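Local structure of glucose dehydrogenase (Serratia sp. FS14, 7CDY) at residues 81-86 with 112-117; 173-176 with 180-183; 204-209 with 301-306; 247-252 with 260-265. The protein belongs to the glucose/sorbosone dehydrogenase family of beta-propeller proteins and carries a bound calcium ion. All blocks are in the same frame, centred on the assembly; numbering follows the deposited sequence. Where two conformers were deposited one is given.

Interaction 1 of 4, residues 81-86 with 112-117; sequences FAEPGE and IFRQQP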
loop_
_atom_site.group_PDB
_atom_site.type_symbol
_atom_site.label_atom_id
_atom_site.label_comp_id
_atom_site.label_asym_id
_atom_site.label_seq_id
_atom_site.Cartn_x
_atom_site.Cartn_y
_atom_site.Cartn_z
ATOM N N PHE A 81 0.821 8.861 -5.992
ATOM C CA PHE A 81 1.425 10.023 -5.347
ATOM C C PHE A 81 0.345 10.943 -4.812
ATOM O O PHE A 81 -0.805 10.913 -5.253
ATOM C CB PHE A 81 2.385 10.785 -6.279
ATOM C CG PHE A 81 1.741 11.332 -7.556
ATOM C CD1 PHE A 81 1.439 10.492 -8.626
ATOM C CD2 PHE A 81 1.487 12.698 -7.693
ATOM C CE1 PHE A 81 0.880 11.003 -9.801
ATOM C CE2 PHE A 81 0.931 13.218 -8.868
ATOM C CZ PHE A 81 0.626 12.366 -9.913
ATOM N N ALA A 82 0.728 11.763 -3.839
ATOM C CA ALA A 82 -0.138 12.849 -3.411
ATOM C C ALA A 82 0.018 13.995 -4.399
ATOM O O ALA A 82 1.143 14.389 -4.729
ATOM C CB ALA A 82 0.267 13.306 -2.012
ATOM N N GLU A 83 -1.108 14.523 -4.875
ATOM C CA GLU A 83 -1.129 15.542 -5.908
ATOM C C GLU A 83 -1.858 16.779 -5.397
ATOM O O GLU A 83 -2.993 16.662 -4.911
ATOM C CB GLU A 83 -1.844 15.002 -7.147
ATOM C CG GLU A 83 -1.928 16.004 -8.291
ATOM C CD GLU A 83 -2.831 15.529 -9.413
ATOM O OE1 GLU A 83 -4.033 15.329 -9.152
ATOM O OE2 GLU A 83 -2.348 15.338 -10.547
ATOM N N PRO A 84 -1.257 17.966 -5.486
ATOM C CA PRO A 84 -1.940 19.182 -5.033
ATOM C C PRO A 84 -3.146 19.492 -5.898
ATOM O O PRO A 84 -3.255 19.073 -7.046
ATOM C CB PRO A 84 -0.889 20.289 -5.193
ATOM C CG PRO A 84 0.292 19.676 -5.792
ATOM C CD PRO A 84 0.036 18.240 -6.125
ATOM N N GLY A 85 -4.051 20.260 -5.328
ATOM C CA GLY A 85 -5.204 20.683 -6.086
ATOM C C GLY A 85 -5.730 22.028 -5.668
ATOM O O GLY A 85 -5.007 22.835 -5.076
ATOM N N GLU A 86 -7.002 22.263 -5.972
ATOM C CA GLU A 86 -7.653 23.523 -5.653
ATOM C C GLU A 86 -7.769 23.703 -4.147
ATOM O O GLU A 86 -7.853 22.737 -3.380
ATOM C CB GLU A 86 -9.051 23.556 -6.269
ATOM N N ILE A 112 -3.938 8.624 -14.744
ATOM C CA ILE A 112 -5.097 7.874 -15.217
ATOM C C ILE A 112 -6.233 7.846 -14.209
ATOM O O ILE A 112 -7.340 7.403 -14.558
ATOM C CB ILE A 112 -4.724 6.435 -15.636
ATOM C CG1 ILE A 112 -4.286 5.610 -14.415
ATOM C CG2 ILE A 112 -3.647 6.454 -16.727
ATOM C CD1 ILE A 112 -4.135 4.117 -14.689
ATOM N N PHE A 113 -5.996 8.258 -12.966
ATOM C CA PHE A 113 -7.014 8.228 -11.927
ATOM C C PHE A 113 -6.654 9.253 -10.865
ATOM O O PHE A 113 -5.487 9.348 -10.460
ATOM C CB PHE A 113 -7.121 6.838 -11.286
ATOM C CG PHE A 113 -7.945 6.833 -10.024
ATOM C CD1 PHE A 113 -9.332 6.796 -10.090
ATOM C CD2 PHE A 113 -7.335 6.925 -8.775
ATOM C CE1 PHE A 113 -10.104 6.838 -8.937
ATOM C CE2 PHE A 113 -8.101 6.962 -7.620
ATOM C CZ PHE A 113 -9.483 6.906 -7.705
ATOM N N ARG A 114 -7.665 9.970 -10.379
ATOM C CA ARG A 114 -7.487 10.937 -9.306
ATOM C C ARG A 114 -8.557 10.721 -8.259
ATOM O O ARG A 114 -9.744 10.624 -8.585
ATOM C CB ARG A 114 -7.665 12.363 -9.817
ATOM C CG ARG A 114 -6.583 12.833 -10.706
ATOM C CD ARG A 114 -6.708 14.324 -10.924
ATOM N NE ARG A 114 -5.452 14.816 -11.444
ATOM C CZ ARG A 114 -5.111 14.772 -12.724
ATOM N NH1 ARG A 114 -5.958 14.277 -13.626
ATOM N NH2 ARG A 114 -3.931 15.221 -13.107
ATOM N N GLN A 115 -8.140 10.664 -7.004
ATOM C CA GLN A 115 -9.083 10.760 -5.910
ATOM C C GLN A 115 -9.780 12.114 -5.967
ATOM O O GLN A 115 -9.127 13.161 -6.070
ATOM C CB GLN A 115 -8.294 10.640 -4.613
ATOM C CG GLN A 115 -9.135 10.693 -3.363
ATOM C CD GLN A 115 -8.327 10.417 -2.109
ATOM O OE1 GLN A 115 -7.249 10.988 -1.896
ATOM N NE2 GLN A 115 -8.840 9.528 -1.276
ATOM N N GLN A 116 -11.110 12.098 -5.889
ATOM C CA GLN A 116 -11.898 13.311 -5.843
ATOM C C GLN A 116 -13.007 13.123 -4.818
ATOM O O GLN A 116 -13.552 12.018 -4.690
ATOM C CB GLN A 116 -12.537 13.617 -7.200
ATOM C CG GLN A 116 -11.542 13.944 -8.291
ATOM C CD GLN A 116 -10.844 15.279 -8.089
ATOM O OE1 GLN A 116 -11.077 15.987 -7.111
ATOM N NE2 GLN A 116 -9.978 15.630 -9.029
ATOM N N PRO A 117 -13.354 14.172 -4.066
ATOM C CA PRO A 117 -12.670 15.466 -4.045
ATOM C C PRO A 117 -11.291 15.342 -3.399
ATOM O O PRO A 117 -10.955 14.298 -2.840
ATOM C CB PRO A 117 -13.592 16.329 -3.170
ATOM C CG PRO A 117 -14.281 15.339 -2.272
ATOM C CD PRO A 117 -14.490 14.125 -3.131
#
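The Glu83 carboxylate and the Arg114 guanidinium meet edge to edge, their planes only 12° apart, with Glu83 CD lying in the guanidinium plane at the edge that carries NE and NH2. Arg114 grips side-on in a salt bridge: NE donates to Glu83 OE1 at 2.7 Å and NH2 to Glu83 OE2 at 3.0 Å, one nitrogen to each oxygen. The first bond uses the syn lone pair of OE1, and the second also comes from the syn side but tilts 17° from the carboxylate plane. Glu83 leaves its backbone with CG anti to N (chi1 180°) and continues extended, while the Arg114 chain runs straight from CG to NE; this reach spans the 8.6 Å between Glu83 CA and Arg114 CA. Strands 76-84 and 109-114 both pair with strand 90-99, which runs between them in an antiparallel sheet of the propeller, and the Glu83 side chain also rests on Ala93 of that middle strand. Lys118 forms a second salt bridge to OE1, which thus serves two cations. Two bonds in almost one plane fix the rotation of both end groups, and the paired positive partners would be expected to favour the ionised carboxylate.

Interaction 2 of 4, residues 173-176 with 180-183; sequences NPWV and GKRP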
loop_
_atom_site.group_PDB
_atom_site.type_symbol
_atom_site.label_atom_id
_atom_site.label_comp_id
_atom_site.label_asym_id
_atom_site.label_seq_id
_atom_site.Cartn_x
_atom_site.Cartn_y
_atom_site.Cartn_z
ATOM N N ASN A 173 -17.952 -3.711 -11.974
ATOM C CA ASN A 173 -17.729 -3.118 -10.661
ATOM C C ASN A 173 -19.075 -2.972 -9.945
ATOM O O ASN A 173 -20.113 -2.766 -10.584
ATOM C CB ASN A 173 -17.045 -1.756 -10.800
ATOM C CG ASN A 173 -15.535 -1.824 -10.640
ATOM O OD1 ASN A 173 -14.930 -2.893 -10.704
ATOM N ND2 ASN A 173 -14.925 -0.660 -10.444
ATOM N N PRO A 174 -19.082 -3.054 -8.614
ATOM C CA PRO A 174 -20.354 -3.261 -7.891
ATOM C C PRO A 174 -21.331 -2.112 -7.994
ATOM O O PRO A 174 -22.546 -2.347 -7.894
ATOM C CB PRO A 174 -19.906 -3.489 -6.439
ATOM C CG PRO A 174 -18.514 -2.892 -6.369
ATOM C CD PRO A 174 -17.913 -3.154 -7.718
ATOM N N TRP A 175 -20.860 -0.884 -8.172
ATOM C CA TRP A 175 -21.711 0.293 -8.146
ATOM C C TRP A 175 -21.995 0.871 -9.533
ATOM O O TRP A 175 -22.609 1.939 -9.625
ATOM C CB TRP A 175 -21.108 1.372 -7.239
ATOM C CG TRP A 175 -21.167 1.077 -5.763
ATOM C CD1 TRP A 175 -21.829 0.050 -5.144
ATOM C CD2 TRP A 175 -20.543 1.840 -4.729
ATOM N NE1 TRP A 175 -21.637 0.129 -3.775
ATOM C CE2 TRP A 175 -20.864 1.226 -3.499
ATOM C CE3 TRP A 175 -19.751 2.990 -4.721
ATOM C CZ2 TRP A 175 -20.404 1.721 -2.277
ATOM C CZ3 TRP A 175 -19.310 3.485 -3.512
ATOM C CH2 TRP A 175 -19.631 2.848 -2.304
ATOM N N VAL A 176 -21.564 0.195 -10.605
ATOM C CA VAL A 176 -21.813 0.693 -11.957
ATOM C C VAL A 176 -23.308 0.885 -12.184
ATOM O O VAL A 176 -24.127 0.019 -11.846
ATOM C CB VAL A 176 -21.195 -0.257 -12.994
ATOM C CG1 VAL A 176 -21.718 0.058 -14.405
ATOM C CG2 VAL A 176 -19.674 -0.161 -12.963
ATOM N N GLY A 180 -25.628 8.224 -7.601
ATOM C CA GLY A 180 -24.982 8.758 -6.416
ATOM C C GLY A 180 -23.803 7.962 -5.901
ATOM O O GLY A 180 -23.368 8.200 -4.767
ATOM N N LYS A 181 -23.281 7.026 -6.689
ATOM C CA LYS A 181 -22.168 6.186 -6.277
ATOM C C LYS A 181 -21.067 6.272 -7.320
ATOM O O LYS A 181 -21.342 6.244 -8.522
ATOM C CB LYS A 181 -22.630 4.742 -6.154
ATOM C CG LYS A 181 -23.809 4.561 -5.208
ATOM C CD LYS A 181 -24.036 3.095 -4.925
ATOM C CE LYS A 181 -25.338 2.875 -4.183
ATOM N NZ LYS A 181 -25.555 1.425 -3.944
ATOM N N ARG A 182 -19.826 6.380 -6.864
ATOM C CA ARG A 182 -18.691 6.414 -7.785
ATOM C C ARG A 182 -18.443 5.021 -8.351
ATOM O O ARG A 182 -18.207 4.071 -7.585
ATOM C CB ARG A 182 -17.435 6.923 -7.082
ATOM C CG ARG A 182 -17.393 8.434 -6.813
ATOM C CD ARG A 182 -17.387 9.309 -8.065
ATOM N NE ARG A 182 -16.248 9.112 -8.965
ATOM C CZ ARG A 182 -15.372 10.057 -9.299
ATOM N NH1 ARG A 182 -15.451 11.280 -8.780
ATOM N NH2 ARG A 182 -14.405 9.779 -10.165
ATOM N N PRO A 183 -18.458 4.851 -9.676
ATOM C CA PRO A 183 -18.368 3.502 -10.248
ATOM C C PRO A 183 -16.981 2.880 -10.159
ATOM O O PRO A 183 -16.855 1.668 -10.369
ATOM C CB PRO A 183 -18.801 3.715 -11.705
ATOM C CG PRO A 183 -18.417 5.117 -11.998
ATOM C CD PRO A 183 -18.696 5.876 -10.713
HETATM O O HOH W 1 -18.303 0.222 -8.471
HETATM O O HOH W 2 -21.931 4.465 -10.502
#
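Lys181 lays its side chain over one face of the Trp175 indole. Its CB starts above the indole plane but beyond the rim of the six-membered ring, 3.7 Å from Trp175 CE3. With CG anti to its carbonyl carbon (chi1 -56°) and the chain extended beyond CG, the side chain crosses that of the tryptophan at about a right angle and brings CD over the ring for the central contact, a CH-pi interaction 3.6 Å from the centroid of the Trp175 five-membered ring and 10° off its normal. Beyond it, NZ stands 4.4 Å from the same centroid in an off-centre cation-pi contact and hydrogen-bonds to Gln178. Trp175 is held in a type I beta turn from Asn173 to Val176, part of the long loop joining strands 160-163 and 185-187, neighbours in one four-stranded sheet of the propeller. Trp175 CE3 lies 3.4 Å from Arg182 O, near the ring plane. Two donors converge on the next carbonyl: Asn173 ND2 reaches Pro183 O at 3.0 Å along a nearly straight N-H, in both amide and carbonyl planes, and a water that accepts from Trp175 N donates a hydrogen bond to Pro183 O at 2.8 Å. Asn173 OD1 accepts from Arg162.

Interaction 3 of 4, residues 204-209 with 301-306; sequences AIWEHE and EGDKVV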
loop_
_atom_site.group_PDB
_atom_site.type_symbol
_atom_site.label_atom_id
_atom_site.label_comp_id
_atom_site.label_asym_id
_atom_site.label_seq_id
_atom_site.Cartn_x
_atom_site.Cartn_y
_atom_site.Cartn_z
ATOM N N ALA A 204 -7.349 -13.875 -4.158
ATOM C CA ALA A 204 -8.072 -12.750 -3.579
ATOM C C ALA A 204 -7.119 -11.630 -3.184
ATOM O O ALA A 204 -6.022 -11.877 -2.672
ATOM C CB ALA A 204 -8.840 -13.198 -2.337
ATOM N N ILE A 205 -7.561 -10.393 -3.402
ATOM C CA ILE A 205 -6.872 -9.226 -2.855
ATOM C C ILE A 205 -7.121 -9.138 -1.355
ATOM O O ILE A 205 -8.270 -9.194 -0.897
ATOM C CB ILE A 205 -7.349 -7.951 -3.571
ATOM C CG1 ILE A 205 -6.911 -7.949 -5.040
ATOM C CG2 ILE A 205 -6.854 -6.691 -2.837
ATOM C CD1 ILE A 205 -5.441 -7.618 -5.244
ATOM N N TRP A 206 -6.046 -9.003 -0.581
ATOM C CA TRP A 206 -6.110 -8.697 0.843
ATOM C C TRP A 206 -5.582 -7.284 1.070
ATOM O O TRP A 206 -4.800 -6.749 0.269
ATOM C CB TRP A 206 -5.284 -9.683 1.674
ATOM C CG TRP A 206 -5.795 -11.112 1.723
ATOM C CD1 TRP A 206 -6.548 -11.771 0.783
ATOM C CD2 TRP A 206 -5.533 -12.063 2.763
ATOM N NE1 TRP A 206 -6.786 -13.069 1.203
ATOM C CE2 TRP A 206 -6.171 -13.267 2.413
ATOM C CE3 TRP A 206 -4.825 -12.002 3.967
ATOM C CZ2 TRP A 206 -6.118 -14.411 3.227
ATOM C CZ3 TRP A 206 -4.773 -13.137 4.776
ATOM C CH2 TRP A 206 -5.413 -14.322 4.397
ATOM N N GLU A 207 -6.000 -6.689 2.187
ATOM C CA GLU A 207 -5.726 -5.289 2.476
ATOM C C GLU A 207 -5.451 -5.146 3.962
ATOM O O GLU A 207 -5.970 -5.920 4.772
ATOM C CB GLU A 207 -6.930 -4.421 2.056
ATOM C CG GLU A 207 -6.859 -2.943 2.410
ATOM C CD GLU A 207 -7.558 -2.585 3.710
ATOM O OE1 GLU A 207 -7.896 -3.488 4.507
ATOM O OE2 GLU A 207 -7.737 -1.369 3.941
ATOM N N HIS A 208 -4.650 -4.148 4.332
ATOM C CA HIS A 208 -4.570 -3.776 5.741
ATOM C C HIS A 208 -4.573 -2.260 5.883
ATOM O O HIS A 208 -4.302 -1.524 4.928
ATOM C CB HIS A 208 -3.465 -4.516 6.527
ATOM C CG HIS A 208 -2.063 -4.117 6.184
ATOM N ND1 HIS A 208 -1.609 -2.817 6.261
ATOM C CD2 HIS A 208 -0.989 -4.872 5.850
ATOM C CE1 HIS A 208 -0.322 -2.788 5.955
ATOM N NE2 HIS A 208 0.081 -4.022 5.708
ATOM N N GLU A 209 -4.903 -1.791 7.087
ATOM C CA GLU A 209 -5.054 -0.357 7.287
ATOM C C GLU A 209 -4.783 -0.001 8.739
ATOM O O GLU A 209 -4.979 -0.810 9.647
ATOM C CB GLU A 209 -6.451 0.138 6.880
ATOM C CG GLU A 209 -7.597 -0.599 7.559
ATOM C CD GLU A 209 -8.935 -0.169 6.997
ATOM O OE1 GLU A 209 -9.629 0.648 7.631
ATOM O OE2 GLU A 209 -9.285 -0.613 5.881
ATOM N N GLU A 301 -3.750 -20.479 7.471
ATOM C CA GLU A 301 -4.354 -21.740 7.050
ATOM C C GLU A 301 -5.560 -21.340 6.206
ATOM O O GLU A 301 -6.622 -21.004 6.741
ATOM C CB GLU A 301 -4.722 -22.596 8.256
ATOM C CG GLU A 301 -3.499 -23.190 8.939
ATOM C CD GLU A 301 -3.819 -24.014 10.176
ATOM O OE1 GLU A 301 -5.012 -24.245 10.463
ATOM O OE2 GLU A 301 -2.863 -24.432 10.865
ATOM N N GLY A 302 -5.380 -21.325 4.890
ATOM C CA GLY A 302 -6.403 -20.752 4.034
ATOM C C GLY A 302 -6.598 -19.286 4.369
ATOM O O GLY A 302 -5.643 -18.499 4.388
ATOM N N ASP A 303 -7.838 -18.908 4.664
ATOM C CA ASP A 303 -8.148 -17.529 5.008
ATOM C C ASP A 303 -8.093 -17.266 6.509
ATOM O O ASP A 303 -8.541 -16.209 6.953
ATOM C CB ASP A 303 -9.518 -17.127 4.447
ATOM C CG ASP A 303 -9.487 -16.852 2.949
ATOM O OD1 ASP A 303 -8.404 -16.941 2.338
ATOM O OD2 ASP A 303 -10.569 -16.556 2.385
ATOM N N LYS A 304 -7.548 -18.190 7.295
ATOM C CA LYS A 304 -7.487 -18.044 8.743
ATOM C C LYS A 304 -6.076 -17.673 9.179
ATOM O O LYS A 304 -5.091 -18.255 8.714
ATOM C CB LYS A 304 -7.896 -19.346 9.436
ATOM N N VAL A 305 -5.985 -16.707 10.085
ATOM C CA VAL A 305 -4.726 -16.380 10.744
ATOM C C VAL A 305 -4.615 -17.260 11.982
ATOM O O VAL A 305 -5.462 -17.183 12.878
ATOM C CB VAL A 305 -4.671 -14.896 11.125
ATOM C CG1 VAL A 305 -3.436 -14.606 11.957
ATOM C CG2 VAL A 305 -4.713 -14.017 9.884
ATOM N N VAL A 306 -3.583 -18.102 12.036
ATOM C CA VAL A 306 -3.439 -19.055 13.136
ATOM C C VAL A 306 -2.304 -18.736 14.099
ATOM O O VAL A 306 -2.254 -19.340 15.185
ATOM C CB VAL A 306 -3.347 -20.516 12.648
ATOM C CG1 VAL A 306 -4.568 -20.875 11.816
ATOM C CG2 VAL A 306 -2.077 -20.730 11.867
HETATM O O HOH W 3 -8.244 -15.372 0.196
#
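Trp206 is the residue of 204-209 that touches the turn at Gly302 and Asp303, and the strand around it explains how it gets there. Ile205, just before it, packs on Leu196 of the adjacent strand 192-198. The next side chain leaves on the other face: Trp206 sets CG anti to its carbonyl carbon (chi1 -68°), which carries the indole toward 301-306 with its benzo edge leading. CZ2 comes to 3.5 Å from Asp303 OD1, and CH2 lies 4.2 Å from Gly302 O, both oxygens near the ring plane. The carboxylate stands steeply to the indole, their planes 77° apart. No direct hydrogen bond joins the pair; instead a water in the ring plane accepts from Trp206 NE1 at 2.9 Å and donates to Asp303 OD1 at 2.7 Å, linking the indole N-H of a buried tryptophan to an acid at the surface. Further along, Glu207 OE1 accepts a hydrogen bond from Asn219 ND2, and Glu209 pairs through its backbone with Glu217, a ligand of the calcium ion. On the other side of the contact, Glu301 to Lys304 form a type II' turn, with Gly302 supplying the positive phi of 61°; a pair of backbone hydrogen bonds closes it, Lys304 N to Glu301 O at 3.0 Å and Glu301 N to Lys304 O at 2.9 Å. This is a two-residue beta hairpin between strands 294-301 and 304-311. Trp206, which also meets Phe272 edge-to-face and rests on Met270 and Leu300, thus joins two successive four-stranded antiparallel sheets, the blade-to-blade packing of a beta-propeller.

Interaction 4 of 4, residues 247-252 with 260-265; sequences KGERVP and YWRVSP
Glu249 and Arg262 send long side chains toward one another from backbones whose CA atoms, the nearest pair across the contact, are 10.7 Å apart. In each, CG lies anti to the carbonyl carbon and beside the backbone N, and the chain beyond is drawn out: Glu249 is extended past CG, and Arg262 runs straight from CG to NE before the guanidinium turns across the chain at chi4 -80°. That last turn presents both terminal nitrogens to the acid. The grip is an end-on salt bridge, with NH1 donating to Glu249 OE1 at 3.0 Å and NH2 to Glu249 OE2 at 2.8 Å, both along almost straight N-H directions. Relative to the arginine, both oxygens lie in or close to the guanidinium plane. Relative to the glutamate, both nitrogens come from well above the carboxylate plane, and the two flat groups are turned 49° against each other. The pair is thus held by two hydrogen bonds and twisted, at the protein surface, the side chains crossing at about a right angle. Both also touch Tyr234, whose ring stacks on Tyr260. Segment 247-252 belongs to the long loop between strands 216-219 and 259-261, and Arg262 follows directly on the latter, an outermost strand of its four-stranded sheet. The preceding residue, Trp261, packs against Leu298 of strand 294-301 and Arg310 of strand 304-311, in the next sheet of the propeller.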
loop_
_atom_site.group_PDB
_atom_site.type_symbol
_atom_site.label_atom_id
_atom_site.label_comp_id
_atom_site.label_asym_id
_atom_site.label_seq_id
_atom_site.Cartn_x
_atom_site.Cartn_y
_atom_site.Cartn_z
ATOM N N LYS A 247 -20.139 3.701 16.491
ATOM C CA LYS A 247 -21.263 3.087 17.179
ATOM C C LYS A 247 -20.884 1.793 17.873
ATOM O O LYS A 247 -21.671 1.289 18.683
ATOM C CB LYS A 247 -22.402 2.802 16.196
ATOM C CG LYS A 247 -22.874 4.037 15.450
ATOM C CD LYS A 247 -23.306 5.124 16.426
ATOM C CE LYS A 247 -24.391 6.026 15.849
ATOM N NZ LYS A 247 -24.022 7.475 15.941
ATOM N N GLY A 248 -19.714 1.243 17.585
ATOM C CA GLY A 248 -19.304 0.010 18.222
ATOM C C GLY A 248 -18.072 -0.555 17.553
ATOM O O GLY A 248 -17.555 -0.006 16.578
ATOM N N GLU A 249 -17.599 -1.662 18.119
ATOM C CA GLU A 249 -16.591 -2.477 17.454
ATOM C C GLU A 249 -17.219 -3.328 16.359
ATOM O O GLU A 249 -16.577 -3.601 15.337
ATOM C CB GLU A 249 -15.880 -3.367 18.485
ATOM C CG GLU A 249 -15.108 -2.583 19.543
ATOM C CD GLU A 249 -14.503 -3.452 20.636
ATOM O OE1 GLU A 249 -14.813 -4.658 20.702
ATOM O OE2 GLU A 249 -13.715 -2.909 21.431
ATOM N N ARG A 250 -18.462 -3.755 16.564
ATOM C CA ARG A 250 -19.240 -4.514 15.594
ATOM C C ARG A 250 -20.500 -3.724 15.287
ATOM O O ARG A 250 -21.236 -3.333 16.204
ATOM C CB ARG A 250 -19.638 -5.875 16.167
ATOM C CG ARG A 250 -18.468 -6.752 16.523
ATOM C CD ARG A 250 -18.944 -8.026 17.181
ATOM N NE ARG A 250 -17.842 -8.922 17.513
ATOM C CZ ARG A 250 -17.439 -9.924 16.739
ATOM N NH1 ARG A 250 -18.044 -10.153 15.581
ATOM N NH2 ARG A 250 -16.431 -10.692 17.123
ATOM N N VAL A 251 -20.756 -3.496 13.999
ATOM C CA VAL A 251 -21.876 -2.684 13.551
ATOM C C VAL A 251 -22.547 -3.440 12.411
ATOM O O VAL A 251 -21.890 -3.770 11.420
ATOM C CB VAL A 251 -21.442 -1.280 13.089
ATOM C CG1 VAL A 251 -22.628 -0.513 12.517
ATOM C CG2 VAL A 251 -20.795 -0.500 14.241
ATOM N N PRO A 252 -23.840 -3.755 12.502
ATOM C CA PRO A 252 -24.473 -4.538 11.438
ATOM C C PRO A 252 -24.455 -3.774 10.126
ATOM O O PRO A 252 -24.555 -2.545 10.095
ATOM C CB PRO A 252 -25.902 -4.745 11.957
ATOM C CG PRO A 252 -26.135 -3.592 12.858
ATOM C CD PRO A 252 -24.810 -3.357 13.539
ATOM N N TYR A 260 -7.289 -8.187 13.742
ATOM C CA TYR A 260 -7.148 -6.812 14.200
ATOM C C TYR A 260 -6.174 -6.744 15.365
ATOM O O TYR A 260 -5.900 -7.745 16.032
ATOM C CB TYR A 260 -8.499 -6.179 14.579
ATOM C CG TYR A 260 -9.275 -6.940 15.632
ATOM C CD1 TYR A 260 -9.080 -6.702 16.991
ATOM C CD2 TYR A 260 -10.194 -7.912 15.264
ATOM C CE1 TYR A 260 -9.786 -7.405 17.941
ATOM C CE2 TYR A 260 -10.908 -8.616 16.211
ATOM C CZ TYR A 260 -10.694 -8.365 17.543
ATOM O OH TYR A 260 -11.402 -9.072 18.489
ATOM N N TRP A 261 -5.669 -5.539 15.610
ATOM C CA TRP A 261 -4.711 -5.276 16.678
ATOM C C TRP A 261 -5.264 -4.153 17.540
ATOM O O TRP A 261 -5.277 -2.989 17.123
ATOM C CB TRP A 261 -3.372 -4.841 16.092
ATOM C CG TRP A 261 -2.549 -5.903 15.433
ATOM C CD1 TRP A 261 -1.456 -6.536 15.962
ATOM C CD2 TRP A 261 -2.710 -6.421 14.104
ATOM N NE1 TRP A 261 -0.942 -7.421 15.051
ATOM C CE2 TRP A 261 -1.688 -7.370 13.903
ATOM C CE3 TRP A 261 -3.611 -6.173 13.061
ATOM C CZ2 TRP A 261 -1.551 -8.074 12.707
ATOM C CZ3 TRP A 261 -3.473 -6.884 11.875
ATOM C CH2 TRP A 261 -2.450 -7.817 11.709
ATOM N N ARG A 262 -5.685 -4.486 18.761
ATOM C CA ARG A 262 -6.187 -3.448 19.653
ATOM C C ARG A 262 -5.114 -2.424 20.003
ATOM O O ARG A 262 -5.418 -1.239 20.171
ATOM C CB ARG A 262 -6.797 -4.076 20.904
ATOM C CG ARG A 262 -8.114 -4.762 20.606
ATOM C CD ARG A 262 -8.695 -5.396 21.870
ATOM N NE ARG A 262 -9.994 -6.022 21.635
ATOM C CZ ARG A 262 -11.136 -5.347 21.575
ATOM N NH1 ARG A 262 -12.270 -5.999 21.370
ATOM N NH2 ARG A 262 -11.145 -4.026 21.720
ATOM N N VAL A 263 -3.853 -2.840 20.079
ATOM C CA VAL A 263 -2.733 -1.914 20.189
ATOM C C VAL A 263 -2.061 -1.859 18.821
ATOM O O VAL A 263 -1.618 -2.890 18.300
ATOM C CB VAL A 263 -1.751 -2.343 21.294
ATOM C CG1 VAL A 263 -0.613 -1.327 21.424
ATOM C CG2 VAL A 263 -2.492 -2.509 22.637
ATOM N N SER A 264 -2.033 -0.677 18.217
ATOM C CA SER A 264 -1.596 -0.552 16.814
ATOM C C SER A 264 -0.098 -0.735 16.636
ATOM O O SER A 264 0.682 0.042 17.194
ATOM C CB SER A 264 -1.959 0.810 16.262
ATOM O OG SER A 264 -3.357 0.993 16.210
ATOM N N PRO A 265 0.350 -1.700 15.831
ATOM C CA PRO A 265 1.771 -1.718 15.450
ATOM C C PRO A 265 2.131 -0.653 14.430
ATOM O O PRO A 265 3.324 -0.340 14.290
ATOM C CB PRO A 265 1.968 -3.126 14.864
ATOM C CG PRO A 265 0.741 -3.921 15.281
ATOM C CD PRO A 265 -0.357 -2.897 15.341
#

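In the fold
The four contacts divide into two neighbourhoods of the propeller. Interactions 1 and 2, with centres about 19 Å apart, follow each other along the chain and touch where Gln116 CB packs 4.1 Å from Arg182 NH1. Interactions 3 and 4 reach the same sheet, through strands 205-210 and 259-261; their centres are about 17 Å apart, and their nearest atoms about 6 Å. Interaction 4 is nested in the chain segment that interaction 3 closes, which also holds the calcium ligands Glu217 and Tyr227. The side chain of Glu249 is about 9 Å from the calcium ion and that of Trp206 about 14 Å. Interactions 1 and 3 lie on opposite sides of the chain's centre.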